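Local coordinates for lipoprotein (Colwellia psychrerythraea, PDB 3O0Y) that is of unknown function but, as a putative lipoprotein of the DUF885 family within the Peptidase_MA clan, may be a membrane-anchored relative of metallopeptidases, at residues R273-G277 and I278-P282; K517-R521 and E522-S526. One frame throughout, in Å; residues are numbered along the deposited sequence.

Contact 1 (R273-G277 and I278-P282); sequences RSESG and IWAQP
The backbone doubles back through two successive i-to-i+3 turns: A280 N donates to G277 O at 3.2 Å with an angle of 164° at the hydrogen, and Q281 N donates to I278 O at 3.0 Å, which gives 278-280 its 3-10 course. R273 reaches over this turn with a side chain extended from CG to NE, so that its guanidinium ends beside 280-282. There A280 O stands 3.2 Å above the guanidinium plane, over its centre, a position that excludes an in-plane bond from NE. R273 NH1 makes a weak hydrogen bond of 3.0 Å to Q281 OE1, the amide and guanidinium planes being 87° apart, while NH2 bonds to N192 O. With an alanine here the guanidinium is gone, and N192 O and Q281 OE1 would probably be left without this donor and the Q281 amide freer to turn. Farther round the turn, E275 CB meets A280 CB at 3.7 Å and E275 CG lies 3.6 Å from W279 CH2. With the W279 chi1 at 61°, CG sits between the backbone N and the carbonyl carbon, and the indole has G277 O and A280 CB above one face, both displaced toward its rim. At the ring edge, in plane, a water accepts from W279 NE1 at 2.9 Å and, weakly, from G277 N. A second water accepts from Q281 NE2 at 2.9 Å and donates weakly to G277 O; NE2 also bonds to L194 O. The consecutive i-to-i+3 bonds are those of a short 3-10 turn, here in the loop between helix 236-268 and helix 284-296.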
# COMPACT_ATOMS: atom_id res chain seq x y z
N ARG A 273 -14.99 0.32 21.21
CA ARG A 273 -15.86 1.50 21.25
C ARG A 273 -16.83 1.59 20.10
O ARG A 273 -16.56 1.15 18.97
CB ARG A 273 -15.00 2.76 21.34
CG ARG A 273 -14.20 2.82 22.65
CD ARG A 273 -13.61 4.25 22.90
NE ARG A 273 -12.53 4.33 23.91
CZ ARG A 273 -11.28 3.90 23.70
NH1 ARG A 273 -10.98 3.28 22.59
NH2 ARG A 273 -10.34 4.09 24.62
N SER A 274 -17.97 2.25 20.33
CA SER A 274 -18.89 2.51 19.23
C SER A 274 -18.40 3.65 18.33
O SER A 274 -18.73 3.71 17.15
CB SER A 274 -20.30 2.77 19.75
OG SER A 274 -20.23 3.84 20.64
N GLU A 275 -17.60 4.57 18.89
CA GLU A 275 -17.03 5.63 18.08
C GLU A 275 -16.11 5.13 16.95
O GLU A 275 -15.33 4.19 17.15
CB GLU A 275 -16.23 6.56 18.96
CG GLU A 275 -17.11 7.31 19.94
CD GLU A 275 -17.34 6.58 21.25
OE1 GLU A 275 -16.87 5.44 21.45
OE2 GLU A 275 -17.96 7.24 22.10
N SER A 276 -16.16 5.79 15.82
CA SER A 276 -15.48 5.36 14.60
C SER A 276 -14.06 5.85 14.42
O SER A 276 -13.21 5.13 13.86
CB SER A 276 -16.27 5.72 13.35
OG SER A 276 -17.61 5.33 13.45
N GLY A 277 -13.79 7.06 14.87
CA GLY A 277 -12.49 7.65 14.58
C GLY A 277 -11.47 7.52 15.71
O GLY A 277 -11.79 7.22 16.88
N ILE A 278 -10.24 7.77 15.35
CA ILE A 278 -9.09 7.59 16.25
C ILE A 278 -9.05 8.61 17.40
O ILE A 278 -8.41 8.32 18.41
CB ILE A 278 -7.74 7.56 15.44
CG1 ILE A 278 -6.66 6.72 16.18
CG2 ILE A 278 -7.24 8.96 15.17
CD1 ILE A 278 -6.90 5.20 16.15
N TRP A 279 -9.75 9.73 17.25
CA TRP A 279 -9.86 10.74 18.30
C TRP A 279 -10.38 10.10 19.61
O TRP A 279 -10.13 10.62 20.76
CB TRP A 279 -10.82 11.85 17.88
CG TRP A 279 -12.22 11.37 17.63
CD1 TRP A 279 -12.74 10.94 16.42
CD2 TRP A 279 -13.29 11.19 18.60
NE1 TRP A 279 -14.02 10.50 16.59
CE2 TRP A 279 -14.40 10.66 17.90
CE3 TRP A 279 -13.40 11.43 19.97
CZ2 TRP A 279 -15.62 10.35 18.55
CZ3 TRP A 279 -14.62 11.18 20.60
CH2 TRP A 279 -15.72 10.65 19.89
N ALA A 280 -11.10 9.00 19.47
CA ALA A 280 -11.77 8.37 20.69
C ALA A 280 -10.80 7.52 21.53
O ALA A 280 -11.16 7.02 22.64
CB ALA A 280 -12.93 7.52 20.28
N GLN A 281 -9.60 7.30 20.99
CA GLN A 281 -8.55 6.64 21.74
C GLN A 281 -7.89 7.63 22.68
O GLN A 281 -7.95 8.85 22.46
CB GLN A 281 -7.48 6.09 20.80
CG GLN A 281 -7.96 5.15 19.73
CD GLN A 281 -8.52 3.80 20.18
OE1 GLN A 281 -8.29 3.31 21.31
NE2 GLN A 281 -9.29 3.19 19.28
N PRO A 282 -7.26 7.14 23.78
CA PRO A 282 -6.46 8.04 24.61
C PRO A 282 -5.31 8.63 23.83
O PRO A 282 -4.62 7.91 23.12
CB PRO A 282 -5.99 7.13 25.79
CG PRO A 282 -6.09 5.79 25.30
CD PRO A 282 -7.23 5.76 24.29
O HOH W 1 -15.80 9.25 14.65
O HOH W 2 -10.63 4.29 16.98

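Contact 2 (K517-R521 and E522-S526); sequences KRWTR and EQAIS
T520 and Q523 grip each other reciprocally: Q523 N donates to T520 OG1 at 3.1 Å, and T520 N donates to Q523 OE1, also at 3.1 Å. The hydroxyl reaches Q523 N from a position between its own N and carbonyl carbon (chi1 66°); in the second bond, the donor stands 60° out of the Q523 amide plane. Helical bonds follow at once, A524 N to T520 O at 3.0 Å and I525 N to R521 O at 2.9 Å. The tight side is largely apolar. A524 CA lies at the ring edge of W519, 3.9 Å from CE3, and helix 491-515 packs on both residues, while I525 and A524 touch I543 of helix 536-548. I525 CD1 lies 3.6 Å above the centre of the R521 guanidinium, whose NE makes its principal salt bridge with E544 of the same helix. The looser side carries Q523 and E522, both exposed. Here E522 OE2 is an additional acid for R521, bridged by NH2 at 3.0 Å on the anti side of the carboxylate. The two reciprocal bonds form a capping box, with T520 as N-cap of helix 521-532; the nearby arginine and the helix N terminus would probably stabilise the negative charge of E522.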
# COMPACT_ATOMS: atom_id res chain seq x y z
N LYS A 517 -13.00 15.46 13.02
CA LYS A 517 -14.30 16.11 13.14
C LYS A 517 -15.37 15.23 13.77
O LYS A 517 -16.50 15.67 13.94
CB LYS A 517 -14.78 16.64 11.80
CG LYS A 517 -13.84 17.55 11.11
CD LYS A 517 -13.52 18.80 11.86
CE LYS A 517 -12.63 19.68 10.96
NZ LYS A 517 -11.43 18.86 10.41
N ARG A 518 -15.01 13.98 14.07
CA ARG A 518 -15.85 13.00 14.76
C ARG A 518 -17.09 12.62 13.94
O ARG A 518 -18.09 12.24 14.48
CB ARG A 518 -16.25 13.56 16.14
CG ARG A 518 -15.01 13.93 16.96
CD ARG A 518 -15.41 14.32 18.39
NE ARG A 518 -14.22 14.68 19.14
CZ ARG A 518 -14.19 14.87 20.46
NH1 ARG A 518 -15.31 14.77 21.17
NH2 ARG A 518 -13.03 15.16 21.05
N TRP A 519 -16.97 12.65 12.61
CA TRP A 519 -17.98 12.04 11.78
C TRP A 519 -18.15 10.56 12.14
O TRP A 519 -17.20 9.87 12.41
CB TRP A 519 -17.60 12.10 10.28
CG TRP A 519 -17.59 13.41 9.66
CD1 TRP A 519 -17.43 14.66 10.23
CD2 TRP A 519 -17.67 13.64 8.25
NE1 TRP A 519 -17.41 15.62 9.27
CE2 TRP A 519 -17.53 15.01 8.04
CE3 TRP A 519 -17.88 12.80 7.17
CZ2 TRP A 519 -17.62 15.55 6.78
CZ3 TRP A 519 -17.93 13.35 5.91
CH2 TRP A 519 -17.80 14.69 5.72
N THR A 520 -19.38 10.06 12.10
CA THR A 520 -19.62 8.65 12.28
C THR A 520 -19.28 7.92 10.96
O THR A 520 -19.26 8.51 9.88
CB THR A 520 -21.11 8.42 12.63
OG1 THR A 520 -21.90 8.80 11.50
CG2 THR A 520 -21.50 9.25 13.87
N ARG A 521 -19.13 6.61 11.07
CA ARG A 521 -19.03 5.72 9.93
C ARG A 521 -20.16 5.96 8.93
O ARG A 521 -19.94 6.12 7.72
CB ARG A 521 -18.97 4.27 10.42
CG ARG A 521 -19.14 3.23 9.40
CD ARG A 521 -19.38 1.88 10.04
NE ARG A 521 -19.63 0.82 9.08
CZ ARG A 521 -20.80 0.55 8.49
NH1 ARG A 521 -20.85 -0.41 7.59
NH2 ARG A 521 -21.91 1.20 8.78
N GLU A 522 -21.35 6.10 9.44
CA GLU A 522 -22.51 6.20 8.54
C GLU A 522 -22.55 7.52 7.81
O GLU A 522 -22.89 7.54 6.65
CB GLU A 522 -23.79 6.00 9.34
CG GLU A 522 -23.95 4.55 9.93
CD GLU A 522 -22.96 4.21 11.05
OE1 GLU A 522 -22.56 5.10 11.88
OE2 GLU A 522 -22.55 3.01 11.07
N GLN A 523 -22.12 8.60 8.46
CA GLN A 523 -22.06 9.93 7.82
C GLN A 523 -20.99 9.93 6.74
O GLN A 523 -21.19 10.53 5.64
CB GLN A 523 -21.78 11.04 8.86
CG GLN A 523 -22.93 11.28 9.81
CD GLN A 523 -22.52 11.94 11.14
OE1 GLN A 523 -21.37 12.27 11.36
NE2 GLN A 523 -23.49 12.19 11.98
N ALA A 524 -19.86 9.27 7.03
CA ALA A 524 -18.76 9.21 6.06
C ALA A 524 -19.21 8.39 4.83
O ALA A 524 -18.96 8.78 3.67
CB ALA A 524 -17.48 8.60 6.74
N ILE A 525 -19.88 7.26 5.07
CA ILE A 525 -20.40 6.44 3.94
C ILE A 525 -21.36 7.28 3.05
O ILE A 525 -21.22 7.31 1.82
CB ILE A 525 -21.15 5.18 4.46
CG1 ILE A 525 -20.17 4.20 5.11
CG2 ILE A 525 -21.91 4.46 3.29
CD1 ILE A 525 -20.77 3.16 5.93
N SER A 526 -22.31 7.94 3.69
CA SER A 526 -23.32 8.73 2.97
C SER A 526 -22.64 9.80 2.14
O SER A 526 -22.91 9.93 0.95
CB SER A 526 -24.28 9.43 3.94
OG SER A 526 -25.05 8.45 4.62

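Along the chain the two contacts stand in series, neither nested nor crossed. After helix 236-268, contact 1 closes the turn that leads into helix 284-296. Later, after helix 491-515, contact 2 closes the loop that starts helix 521-532. Folding brings their centres about 12 Å apart, and they touch: S276 OG lies 3.1 Å from R521 N, a probable hydrogen bond at that helix's first turn, and W279 CE3 packs 3.5 Å from R518 NE. A further tie is I278 N to H515 ND1, at the end of helix 491-515. Together they join the loop before helix 284-296 to the junction between helices 491-515 and 521-532, with R273 and Q281 reaching the loop at N192-L194 and R521 reaching helix 536-548 through E544.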